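PDB 6G5O: cytochrome P450 from Zobellia galactanivorans, which binds a haem group, protoporphyrin IX containing iron, in the helix-rich fold of the cytochrome P450 superfamily. Local coordinates for residues R262-V273 and S289-R300; E88-Q96 and L135-F143. All coordinates share one frame; numbering follows the deposited sequence.

How the contacts relate
Both contacts serve the same haem pocket, but from opposite sides of the chain's centre, and they differ in kind. Contact 1 is a buried pairing of two neighbouring strands, continued into the helix before the first and the short helix after the second; its bonds include a regular antiparallel backbone pattern, and a charged side chain reaches a haem propionate. Contact 2 is partly buried and far smaller. It joins the ends of helices 79-92 and 122-139, where side-chain donors meet helix-terminal carbonyls and one leucine lies against the haem. The centres are about 27 Å apart and the nearest atoms about 13 Å, so the two contacts do not touch each other.

Contact 1: residues R262-V273 and S289-R300; sequences RYFSPLTQMGRV and SRISLCWASANR. With HEM (protoporphyrin IX containing Fe), chain C.
Residues 262-273 and 289-300 form a buried antiparallel strand pairing in the P450 beta sheet, extended by packing between the end of helix 253-264 and the short helix 295-298. Strands 270-273 and 290-293 are joined by four backbone bonds, among them Leu293 N to Met270 O (2.9 Å). Beside them, the hydroxyl of Ser292 donates to Gln269 OE1 at 2.7 Å.

Toward the helices, the guanidinium of Arg300 lies flat on one face of the Tyr263 ring, centres 4.1 Å apart and planes 10° apart, while its NH2 also donates in its own plane to Tyr263 O; Leu6 O is a further acceptor. Arg262 bends at chi3 (66°), which brings NH1 to Asn299 O at 2.7 Å, almost end-on to the carbonyl. The amide of Asn299 in turn gives ND2 to Ser265 OG in a nearly straight bond (2.8 Å), and that hydroxyl donates back to Arg262 O.

Trp295 is sandwiched between Leu293 O over one face and haem methyl CMA over the other, with Leu267 O at its edge. Leu293 CD1 sits over the centre of the Arg272 guanidinium, 3.5 Å from CZ, and leaves the edge to the haem: NH2 donates to O2A (2.9 Å) and NH1 to O1A. NH1 also bonds Gly271 O, which helps fix the rotation of the group. A two-pronged grip of this kind probably stabilises the propionate as an anion and ties the haem directly to the strand pairing.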
loop_
_atom_site.group_PDB
_atom_site.type_symbol
_atom_site.label_atom_id
_atom_site.label_comp_id
_atom_site.label_asym_id
_atom_site.label_seq_id
_atom_site.Cartn_x
_atom_site.Cartn_y
_atom_site.Cartn_z
ATOM N N ARG A 262 0.482 -7.024 8.091
ATOM C CA ARG A 262 -0.655 -7.932 8.319
ATOM C C ARG A 262 -1.811 -7.260 9.087
ATOM O O ARG A 262 -2.984 -7.279 8.677
ATOM C CB ARG A 262 -0.208 -9.162 9.149
ATOM C CG ARG A 262 -1.298 -10.214 9.343
ATOM C CD ARG A 262 -0.933 -11.241 10.411
ATOM N NE ARG A 262 -0.848 -10.658 11.761
ATOM C CZ ARG A 262 -1.898 -10.450 12.537
ATOM N NH1 ARG A 262 -3.109 -10.779 12.115
ATOM N NH2 ARG A 262 -1.737 -9.886 13.715
ATOM N N TYR A 263 -1.442 -6.735 10.243
ATOM C CA TYR A 263 -2.382 -6.217 11.169
ATOM C C TYR A 263 -2.991 -4.945 10.631
ATOM O O TYR A 263 -4.204 -4.808 10.660
ATOM C CB TYR A 263 -1.740 -5.945 12.524
ATOM C CG TYR A 263 -2.713 -5.380 13.532
ATOM C CD1 TYR A 263 -3.583 -6.200 14.220
ATOM C CD2 TYR A 263 -2.714 -4.021 13.836
ATOM C CE1 TYR A 263 -4.466 -5.675 15.168
ATOM C CE2 TYR A 263 -3.574 -3.479 14.780
ATOM C CZ TYR A 263 -4.462 -4.317 15.433
ATOM O OH TYR A 263 -5.337 -3.797 16.352
ATOM N N PHE A 264 -2.177 -4.006 10.152
ATOM C CA PHE A 264 -2.744 -2.764 9.586
ATOM C C PHE A 264 -3.410 -2.906 8.219
ATOM O O PHE A 264 -4.355 -2.194 7.924
ATOM C CB PHE A 264 -1.716 -1.690 9.520
ATOM C CG PHE A 264 -1.157 -1.317 10.855
ATOM C CD1 PHE A 264 -1.984 -1.073 11.930
ATOM C CD2 PHE A 264 0.189 -1.141 11.017
ATOM C CE1 PHE A 264 -1.474 -0.710 13.162
ATOM C CE2 PHE A 264 0.689 -0.775 12.256
ATOM C CZ PHE A 264 -0.130 -0.592 13.320
ATOM N N SER A 265 -2.933 -3.841 7.411
ATOM C CA SER A 265 -3.487 -4.099 6.057
ATOM C C SER A 265 -3.943 -2.833 5.347
ATOM O O SER A 265 -5.095 -2.688 4.993
ATOM C CB SER A 265 -4.592 -5.160 6.112
ATOM O OG SER A 265 -4.070 -6.479 6.360
ATOM N N PRO A 266 -3.001 -1.913 5.108
ATOM C CA PRO A 266 -3.303 -0.574 4.612
ATOM C C PRO A 266 -4.039 -0.524 3.286
ATOM O O PRO A 266 -4.759 0.450 3.050
ATOM C CB PRO A 266 -1.933 0.083 4.524
ATOM C CG PRO A 266 -1.030 -0.769 5.339
ATOM C CD PRO A 266 -1.547 -2.140 5.171
ATOM N N LEU A 267 -3.915 -1.549 2.453
ATOM C CA LEU A 267 -4.866 -1.707 1.343
ATOM C C LEU A 267 -5.904 -2.751 1.734
ATOM O O LEU A 267 -5.646 -3.961 1.739
ATOM C CB LEU A 267 -4.183 -2.093 0.024
ATOM C CG LEU A 267 -5.069 -2.123 -1.245
ATOM C CD1 LEU A 267 -5.777 -0.808 -1.463
ATOM C CD2 LEU A 267 -4.238 -2.396 -2.476
ATOM N N THR A 268 -7.100 -2.268 2.022
ATOM C CA THR A 268 -8.150 -3.083 2.610
ATOM C C THR A 268 -8.602 -4.184 1.707
ATOM O O THR A 268 -8.735 -5.340 2.130
ATOM C CB THR A 268 -9.348 -2.192 3.027
ATOM O OG1 THR A 268 -8.921 -1.299 4.060
ATOM C CG2 THR A 268 -10.478 -3.018 3.567
ATOM N N GLN A 269 -8.775 -3.864 0.439
ATOM C CA GLN A 269 -9.380 -4.823 -0.504
ATOM C C GLN A 269 -9.139 -4.366 -1.924
ATOM O O GLN A 269 -8.775 -3.239 -2.162
ATOM C CB GLN A 269 -10.908 -4.956 -0.274
ATOM C CG GLN A 269 -11.690 -3.666 -0.525
ATOM C CD GLN A 269 -13.211 -3.794 -0.367
ATOM O OE1 GLN A 269 -13.771 -4.896 -0.276
ATOM N NE2 GLN A 269 -13.887 -2.647 -0.357
ATOM N N MET A 270 -9.346 -5.271 -2.849
ATOM C CA MET A 270 -9.233 -4.956 -4.245
ATOM C C MET A 270 -10.196 -5.820 -5.037
ATOM O O MET A 270 -10.351 -7.007 -4.766
ATOM C CB MET A 270 -7.799 -5.183 -4.745
ATOM C CG MET A 270 -7.567 -4.630 -6.160
ATOM S SD MET A 270 -8.004 -2.872 -6.354
ATOM C CE MET A 270 -6.800 -2.093 -5.258
ATOM N N GLY A 271 -10.833 -5.236 -6.036
ATOM C CA GLY A 271 -11.791 -5.989 -6.798
ATOM C C GLY A 271 -11.199 -6.867 -7.859
ATOM O O GLY A 271 -10.030 -6.718 -8.230
ATOM N N ARG A 272 -12.047 -7.773 -8.354
ATOM C CA ARG A 272 -11.861 -8.498 -9.598
ATOM C C ARG A 272 -13.243 -8.558 -10.311
ATOM O O ARG A 272 -14.294 -8.358 -9.684
ATOM C CB ARG A 272 -11.394 -9.913 -9.319
ATOM C CG ARG A 272 -10.070 -10.046 -8.592
ATOM C CD ARG A 272 -8.905 -9.792 -9.532
ATOM N NE ARG A 272 -7.586 -10.141 -8.978
ATOM C CZ ARG A 272 -6.820 -9.313 -8.257
ATOM N NH1 ARG A 272 -7.236 -8.089 -7.916
ATOM N NH2 ARG A 272 -5.624 -9.730 -7.851
ATOM N N VAL A 273 -13.238 -8.864 -11.600
ATOM C CA VAL A 273 -14.477 -9.041 -12.362
ATOM C C VAL A 273 -14.676 -10.528 -12.644
ATOM O O VAL A 273 -13.771 -11.203 -13.151
ATOM C CB VAL A 273 -14.427 -8.217 -13.672
ATOM C CG1 VAL A 273 -15.419 -8.741 -14.726
ATOM C CG2 VAL A 273 -14.659 -6.747 -13.346
ATOM N N SER A 289 -20.327 -9.608 -12.651
ATOM C CA SER A 289 -20.376 -8.870 -11.380
ATOM C C SER A 289 -18.942 -8.762 -10.819
ATOM O O SER A 289 -18.001 -9.295 -11.388
ATOM C CB SER A 289 -21.293 -9.570 -10.381
ATOM O OG SER A 289 -20.767 -10.827 -9.974
ATOM N N ARG A 290 -18.794 -8.065 -9.706
ATOM C CA ARG A 290 -17.499 -7.886 -9.057
ATOM C C ARG A 290 -17.392 -8.660 -7.745
ATOM O O ARG A 290 -18.357 -8.714 -6.977
ATOM C CB ARG A 290 -17.298 -6.398 -8.748
ATOM C CG ARG A 290 -17.202 -5.539 -9.990
ATOM C CD ARG A 290 -16.484 -4.252 -9.693
ATOM N NE ARG A 290 -17.265 -3.360 -8.851
ATOM C CZ ARG A 290 -16.784 -2.265 -8.269
ATOM N NH1 ARG A 290 -15.498 -1.942 -8.399
ATOM N NH2 ARG A 290 -17.580 -1.490 -7.533
ATOM N N ILE A 291 -16.226 -9.252 -7.483
ATOM C CA ILE A 291 -15.914 -9.706 -6.127
ATOM C C ILE A 291 -14.825 -8.809 -5.598
ATOM O O ILE A 291 -14.276 -8.014 -6.361
ATOM C CB ILE A 291 -15.509 -11.186 -6.048
ATOM C CG1 ILE A 291 -14.263 -11.498 -6.869
ATOM C CG2 ILE A 291 -16.636 -12.073 -6.504
ATOM C CD1 ILE A 291 -13.018 -11.572 -6.029
ATOM N N SER A 292 -14.564 -8.881 -4.296
ATOM C CA SER A 292 -13.400 -8.235 -3.727
ATOM C C SER A 292 -12.563 -9.259 -2.938
ATOM O O SER A 292 -13.086 -10.190 -2.342
ATOM C CB SER A 292 -13.752 -7.001 -2.900
ATOM O OG SER A 292 -13.924 -7.248 -1.520
ATOM N N LEU A 293 -11.249 -9.094 -3.016
ATOM C CA LEU A 293 -10.290 -9.839 -2.221
ATOM C C LEU A 293 -10.008 -8.971 -1.006
ATOM O O LEU A 293 -9.332 -7.973 -1.120
ATOM C CB LEU A 293 -9.047 -10.067 -3.038
ATOM C CG LEU A 293 -9.286 -10.736 -4.386
ATOM C CD1 LEU A 293 -8.075 -10.792 -5.298
ATOM C CD2 LEU A 293 -9.787 -12.136 -4.149
ATOM N N CYS A 294 -10.616 -9.283 0.131
ATOM C CA CYS A 294 -10.508 -8.398 1.268
ATOM C C CYS A 294 -9.299 -8.860 2.099
ATOM O O CYS A 294 -9.427 -9.660 3.027
ATOM C CB CYS A 294 -11.818 -8.370 2.061
ATOM S SG CYS A 294 -11.792 -7.275 3.488
ATOM N N TRP A 295 -8.147 -8.310 1.756
ATOM C CA TRP A 295 -6.879 -8.620 2.408
ATOM C C TRP A 295 -6.967 -8.377 3.919
ATOM O O TRP A 295 -6.425 -9.145 4.719
ATOM C CB TRP A 295 -5.733 -7.774 1.785
ATOM C CG TRP A 295 -5.770 -7.609 0.266
ATOM C CD1 TRP A 295 -6.054 -6.459 -0.420
ATOM C CD2 TRP A 295 -5.508 -8.610 -0.728
ATOM N NE1 TRP A 295 -5.989 -6.688 -1.798
ATOM C CE2 TRP A 295 -5.656 -7.992 -2.004
ATOM C CE3 TRP A 295 -5.159 -9.956 -0.673
ATOM C CZ2 TRP A 295 -5.478 -8.679 -3.200
ATOM C CZ3 TRP A 295 -4.974 -10.664 -1.876
ATOM C CH2 TRP A 295 -5.143 -10.025 -3.133
ATOM N N ALA A 296 -7.649 -7.318 4.333
ATOM C CA ALA A 296 -7.719 -6.979 5.763
ATOM C C ALA A 296 -8.465 -8.045 6.604
ATOM O O ALA A 296 -8.043 -8.347 7.704
ATOM C CB ALA A 296 -8.337 -5.624 5.973
ATOM N N SER A 297 -9.543 -8.619 6.070
ATOM C CA SER A 297 -10.221 -9.750 6.709
ATOM C C SER A 297 -9.407 -11.048 6.674
ATOM O O SER A 297 -9.324 -11.747 7.677
ATOM C CB SER A 297 -11.568 -9.994 6.028
ATOM O OG SER A 297 -12.229 -11.126 6.541
ATOM N N ALA A 298 -8.787 -11.354 5.534
ATOM C CA ALA A 298 -7.994 -12.559 5.405
ATOM C C ALA A 298 -6.851 -12.548 6.432
ATOM O O ALA A 298 -6.514 -13.578 6.952
ATOM C CB ALA A 298 -7.461 -12.715 3.995
ATOM N N ASN A 299 -6.335 -11.375 6.751
ATOM C CA ASN A 299 -5.188 -11.226 7.604
ATOM C C ASN A 299 -5.553 -11.276 9.098
ATOM O O ASN A 299 -4.659 -11.169 9.949
ATOM C CB ASN A 299 -4.444 -9.927 7.265
ATOM C CG ASN A 299 -3.519 -10.059 6.050
ATOM O OD1 ASN A 299 -3.168 -11.165 5.621
ATOM N ND2 ASN A 299 -3.099 -8.929 5.509
ATOM N N ARG A 300 -6.856 -11.387 9.398
ATOM C CA ARG A 300 -7.336 -11.648 10.765
ATOM C C ARG A 300 -7.969 -13.060 10.934
ATOM O O ARG A 300 -8.447 -13.378 11.999
ATOM C CB ARG A 300 -8.370 -10.593 11.191
ATOM C CG ARG A 300 -7.929 -9.150 11.086
ATOM C CD ARG A 300 -6.751 -8.862 11.991
ATOM N NE ARG A 300 -6.424 -7.445 11.958
ATOM C CZ ARG A 300 -6.884 -6.523 12.797
ATOM N NH1 ARG A 300 -7.671 -6.846 13.792
ATOM N NH2 ARG A 300 -6.538 -5.269 12.659
HETATM C CHA HEM C . -0.140 -4.161 -5.897
HETATM C CHB HEM C . -0.551 -3.331 -1.157
HETATM C CHC HEM C . 2.902 0.017 -1.411
HETATM C CHD HEM C . 2.873 -0.361 -6.183
HETATM C C1A HEM C . -0.528 -4.235 -4.578
HETATM C C2A HEM C . -1.505 -5.137 -4.064
HETATM C C3A HEM C . -1.593 -4.900 -2.764
HETATM C C4A HEM C . -0.711 -3.851 -2.422
HETATM C CMA HEM C . -2.493 -5.652 -1.840
HETATM C CAA HEM C . -2.285 -6.229 -4.795
HETATM C CBA HEM C . -3.390 -5.600 -5.629
HETATM C CGA HEM C . -4.122 -6.640 -6.447
HETATM O O1A HEM C . -4.732 -6.284 -7.451
HETATM O O2A HEM C . -4.123 -7.852 -6.164
HETATM C C1B HEM C . 0.357 -2.348 -0.820
HETATM C C2B HEM C . 0.605 -1.994 0.522
HETATM C C3B HEM C . 1.575 -1.019 0.478
HETATM C C4B HEM C . 1.899 -0.841 -0.973
HETATM C CMB HEM C . -0.101 -2.532 1.729
HETATM C CAB HEM C . 2.294 -0.279 1.512
HETATM C CBB HEM C . 2.273 -0.543 2.804
HETATM C C1C HEM C . 3.214 0.217 -2.730
HETATM C C2C HEM C . 4.065 1.211 -3.213
HETATM C C3C HEM C . 4.019 1.146 -4.583
HETATM C C4C HEM C . 3.145 0.076 -4.905
HETATM C CMC HEM C . 4.885 2.164 -2.403
HETATM C CAC HEM C . 4.765 1.953 -5.558
HETATM C CBC HEM C . 5.622 2.940 -5.312
HETATM C C1D HEM C . 2.078 -1.485 -6.463
HETATM C C2D HEM C . 1.914 -1.998 -7.835
HETATM C C3D HEM C . 1.100 -3.064 -7.772
HETATM C C4D HEM C . 0.722 -3.166 -6.358
HETATM C CMD HEM C . 2.600 -1.441 -9.035
HETATM C CAD HEM C . 0.644 -3.928 -8.934
HETATM C CBD HEM C . 1.422 -5.240 -9.129
HETATM C CGD HEM C . 0.919 -5.991 -10.377
HETATM O O1D HEM C . -0.188 -5.668 -10.936
HETATM O O2D HEM C . 1.577 -6.953 -10.904
HETATM N NA HEM C . -0.080 -3.413 -3.557
HETATM N NB HEM C . 1.121 -1.647 -1.659
HETATM N NC HEM C . 2.635 -0.450 -3.750
HETATM N ND HEM C . 1.354 -2.226 -5.638
HETATM FE FE HEM C . 1.238 -1.974 -3.746
HETATM O O HOH W 1 -5.942 -6.898 9.221
HETATM O O HOH W 2 -0.535 -0.589 -3.780
#

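Contact 2: residues E88-Q96 and L135-F143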
loop_
_atom_site.group_PDB
_atom_site.type_symbol
_atom_site.label_atom_id
_atom_site.label_comp_id
_atom_site.label_asym_id
_atom_site.label_seq_id
_atom_site.Cartn_x
_atom_site.Cartn_y
_atom_site.Cartn_z
ATOM N N GLU A 88 10.107 -5.021 -13.081
ATOM C CA GLU A 88 10.460 -5.589 -11.800
ATOM C C GLU A 88 11.881 -5.250 -11.325
ATOM O O GLU A 88 12.067 -5.049 -10.122
ATOM C CB GLU A 88 10.206 -7.088 -11.723
ATOM C CG GLU A 88 10.063 -7.542 -10.260
ATOM C CD GLU A 88 9.356 -8.858 -10.056
ATOM O OE1 GLU A 88 8.781 -9.438 -11.020
ATOM O OE2 GLU A 88 9.410 -9.314 -8.891
ATOM N N PRO A 89 12.876 -5.218 -12.229
ATOM C CA PRO A 89 14.199 -4.844 -11.724
ATOM C C PRO A 89 14.258 -3.412 -11.225
ATOM O O PRO A 89 14.962 -3.147 -10.251
ATOM C CB PRO A 89 15.133 -5.065 -12.912
ATOM C CG PRO A 89 14.398 -6.044 -13.824
ATOM C CD PRO A 89 12.924 -5.772 -13.596
ATOM N N TRP A 90 13.485 -2.512 -11.831
ATOM C CA TRP A 90 13.430 -1.135 -11.362
ATOM C C TRP A 90 12.953 -1.090 -9.901
ATOM O O TRP A 90 13.564 -0.439 -9.067
ATOM C CB TRP A 90 12.565 -0.252 -12.253
ATOM C CG TRP A 90 12.648 1.162 -11.872
ATOM C CD1 TRP A 90 11.727 1.884 -11.143
ATOM C CD2 TRP A 90 13.728 2.050 -12.150
ATOM N NE1 TRP A 90 12.174 3.190 -10.972
ATOM C CE2 TRP A 90 13.403 3.310 -11.568
ATOM C CE3 TRP A 90 14.932 1.920 -12.846
ATOM C CZ2 TRP A 90 14.234 4.405 -11.664
ATOM C CZ3 TRP A 90 15.767 3.012 -12.934
ATOM C CH2 TRP A 90 15.418 4.240 -12.338
ATOM N N PHE A 91 11.887 -1.828 -9.610
ATOM C CA PHE A 91 11.276 -1.854 -8.275
ATOM C C PHE A 91 12.094 -2.622 -7.208
ATOM O O PHE A 91 11.877 -2.430 -6.043
ATOM C CB PHE A 91 9.866 -2.433 -8.332
ATOM C CG PHE A 91 8.814 -1.462 -8.799
ATOM C CD1 PHE A 91 8.220 -0.618 -7.909
ATOM C CD2 PHE A 91 8.403 -1.432 -10.130
ATOM C CE1 PHE A 91 7.248 0.279 -8.323
ATOM C CE2 PHE A 91 7.446 -0.546 -10.552
ATOM C CZ PHE A 91 6.844 0.307 -9.653
ATOM N N LYS A 92 13.053 -3.434 -7.638
ATOM C CA LYS A 92 13.946 -4.150 -6.732
ATOM C C LYS A 92 15.142 -3.275 -6.300
ATOM O O LYS A 92 15.863 -3.664 -5.383
ATOM C CB LYS A 92 14.460 -5.464 -7.365
ATOM C CG LYS A 92 14.173 -6.746 -6.600
ATOM C CD LYS A 92 12.795 -7.350 -6.830
ATOM N N ARG A 93 15.323 -2.112 -6.927
ATOM C CA ARG A 93 16.436 -1.223 -6.574
ATOM C C ARG A 93 16.581 -0.851 -5.091
ATOM O O ARG A 93 17.681 -0.555 -4.668
ATOM C CB ARG A 93 16.422 0.063 -7.438
ATOM C CG ARG A 93 17.006 -0.125 -8.844
ATOM C CD ARG A 93 16.569 0.978 -9.813
ATOM N NE ARG A 93 16.798 2.296 -9.253
ATOM C CZ ARG A 93 15.877 3.093 -8.706
ATOM N NH1 ARG A 93 14.569 2.750 -8.637
ATOM N NH2 ARG A 93 16.277 4.275 -8.234
ATOM N N PRO A 94 15.500 -0.807 -4.315
ATOM C CA PRO A 94 15.718 -0.415 -2.893
ATOM C C PRO A 94 16.525 -1.450 -2.070
ATOM O O PRO A 94 16.838 -1.211 -0.902
ATOM C CB PRO A 94 14.317 -0.265 -2.340
ATOM C CG PRO A 94 13.462 -0.021 -3.548
ATOM C CD PRO A 94 14.069 -0.813 -4.660
ATOM N N LEU A 95 16.843 -2.592 -2.679
ATOM C CA LEU A 95 17.743 -3.562 -2.040
ATOM C C LEU A 95 19.231 -3.165 -2.010
ATOM O O LEU A 95 20.038 -3.838 -1.359
ATOM C CB LEU A 95 17.580 -4.922 -2.720
ATOM C CG LEU A 95 16.296 -5.694 -2.336
ATOM C CD1 LEU A 95 16.152 -6.994 -3.154
ATOM C CD2 LEU A 95 16.190 -5.933 -0.812
ATOM N N GLN A 96 19.581 -2.125 -2.770
ATOM C CA GLN A 96 20.964 -1.669 -2.970
ATOM C C GLN A 96 21.410 -0.846 -1.747
ATOM O O GLN A 96 20.605 -0.093 -1.184
ATOM C CB GLN A 96 21.059 -0.771 -4.198
ATOM C CG GLN A 96 20.888 -1.447 -5.587
ATOM C CD GLN A 96 20.602 -0.403 -6.729
ATOM O OE1 GLN A 96 20.479 -0.753 -7.925
ATOM N NE2 GLN A 96 20.483 0.873 -6.351
ATOM N N LEU A 135 10.035 8.701 -2.265
ATOM C CA LEU A 135 9.603 8.412 -3.647
ATOM C C LEU A 135 10.564 8.989 -4.695
ATOM O O LEU A 135 10.646 8.447 -5.811
ATOM C CB LEU A 135 8.188 8.893 -3.877
ATOM C CG LEU A 135 7.523 8.543 -5.234
ATOM C CD1 LEU A 135 7.466 7.033 -5.425
ATOM C CD2 LEU A 135 6.140 9.155 -5.390
ATOM N N THR A 136 11.341 10.035 -4.333
ATOM C CA THR A 136 12.349 10.595 -5.223
ATOM C C THR A 136 13.477 9.590 -5.515
ATOM O O THR A 136 14.069 9.583 -6.653
ATOM C CB THR A 136 12.977 11.882 -4.661
ATOM O OG1 THR A 136 13.602 11.601 -3.397
ATOM C CG2 THR A 136 11.897 12.961 -4.469
ATOM N N LEU A 137 13.772 8.746 -4.522
ATOM C CA LEU A 137 14.747 7.661 -4.702
ATOM C C LEU A 137 14.242 6.563 -5.628
ATOM O O LEU A 137 14.985 6.085 -6.460
ATOM C CB LEU A 137 15.150 7.000 -3.373
ATOM C CG LEU A 137 15.610 7.976 -2.269
ATOM C CD1 LEU A 137 15.882 7.282 -0.950
ATOM C CD2 LEU A 137 16.840 8.750 -2.726
ATOM N N LEU A 138 13.014 6.134 -5.452
ATOM C CA LEU A 138 12.461 5.085 -6.310
ATOM C C LEU A 138 12.383 5.558 -7.768
ATOM O O LEU A 138 12.725 4.809 -8.681
ATOM C CB LEU A 138 11.065 4.652 -5.839
ATOM C CG LEU A 138 10.465 3.423 -6.523
ATOM C CD1 LEU A 138 11.171 2.119 -6.140
ATOM C CD2 LEU A 138 8.977 3.321 -6.245
ATOM N N LEU A 139 11.938 6.794 -7.948
ATOM C CA LEU A 139 11.788 7.387 -9.252
ATOM C C LEU A 139 13.104 7.935 -9.834
ATOM O O LEU A 139 13.197 8.141 -11.049
ATOM C CB LEU A 139 10.740 8.475 -9.200
ATOM C CG LEU A 139 9.306 8.117 -9.544
ATOM C CD1 LEU A 139 8.894 6.889 -8.801
ATOM C CD2 LEU A 139 8.403 9.298 -9.217
ATOM N N ASN A 140 14.105 8.145 -8.967
ATOM C CA ASN A 140 15.399 8.707 -9.352
ATOM C C ASN A 140 15.222 10.083 -10.020
ATOM O O ASN A 140 15.784 10.344 -11.091
ATOM C CB ASN A 140 16.178 7.742 -10.260
ATOM C CG ASN A 140 17.638 8.148 -10.441
ATOM O OD1 ASN A 140 18.242 8.737 -9.554
ATOM N ND2 ASN A 140 18.201 7.833 -11.594
ATOM N N THR A 141 14.382 10.910 -9.389
ATOM C CA THR A 141 14.205 12.306 -9.713
ATOM C C THR A 141 15.000 13.177 -8.713
ATOM O O THR A 141 15.402 12.724 -7.631
ATOM C CB THR A 141 12.728 12.762 -9.590
ATOM O OG1 THR A 141 12.280 12.632 -8.234
ATOM C CG2 THR A 141 11.821 11.982 -10.458
ATOM N N PRO A 142 15.198 14.445 -9.064
ATOM C CA PRO A 142 15.781 15.345 -8.061
ATOM C C PRO A 142 14.957 15.404 -6.747
ATOM O O PRO A 142 13.717 15.382 -6.753
ATOM C CB PRO A 142 15.778 16.717 -8.767
ATOM C CG PRO A 142 15.730 16.398 -10.252
ATOM C CD PRO A 142 14.984 15.092 -10.387
ATOM N N PHE A 143 15.654 15.484 -5.625
ATOM C CA PHE A 143 14.993 15.589 -4.329
ATOM C C PHE A 143 13.879 16.646 -4.259
ATOM O O PHE A 143 12.829 16.431 -3.639
ATOM C CB PHE A 143 16.053 15.858 -3.290
ATOM C CG PHE A 143 15.523 16.006 -1.894
ATOM C CD1 PHE A 143 15.124 17.262 -1.435
ATOM C CD2 PHE A 143 15.406 14.889 -1.040
ATOM C CE1 PHE A 143 14.642 17.408 -0.138
ATOM C CE2 PHE A 143 14.923 15.043 0.249
ATOM C CZ PHE A 143 14.555 16.300 0.700
#
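Trp90, near the end of helix 79-92, begins the contact by leaning its indole on the last turn of helix 122-139. Its NE1 makes a weak, strongly bent bond to Leu138 O (2.9 Å), and the rim of the six-membered ring meets Asn140 CB. Phe91 follows with its CE1 against Leu138 CD2 at 4.1 Å, the two side chains slanting past one another.

Arg93 carries most of the polar chemistry. A bend at chi3 (51°) brings its guanidinium over one face of the Trp90 indole, NH1 lying 3.2 Å above the ring plane but toward the rim. From there NH1 reaches Leu138 O and NH2 reaches Leu137 O, both at 2.8 Å, the second nearly head-on to the carbonyl. Leu138 O thus receives two donors, one of them weak. Pro94 CG completes the approach by touching Leu138 CD1 at 4.1 Å, and the leucine side chain itself also lies against the haem.

The carbonyls gripped by Arg93 belong to a helix C-terminus, where a positive charge would favourably meet the helix dipole. Asn140, with positive phi, is the C-prime residue of a Schellman motif that ends this helix beside the P450 haem pocket.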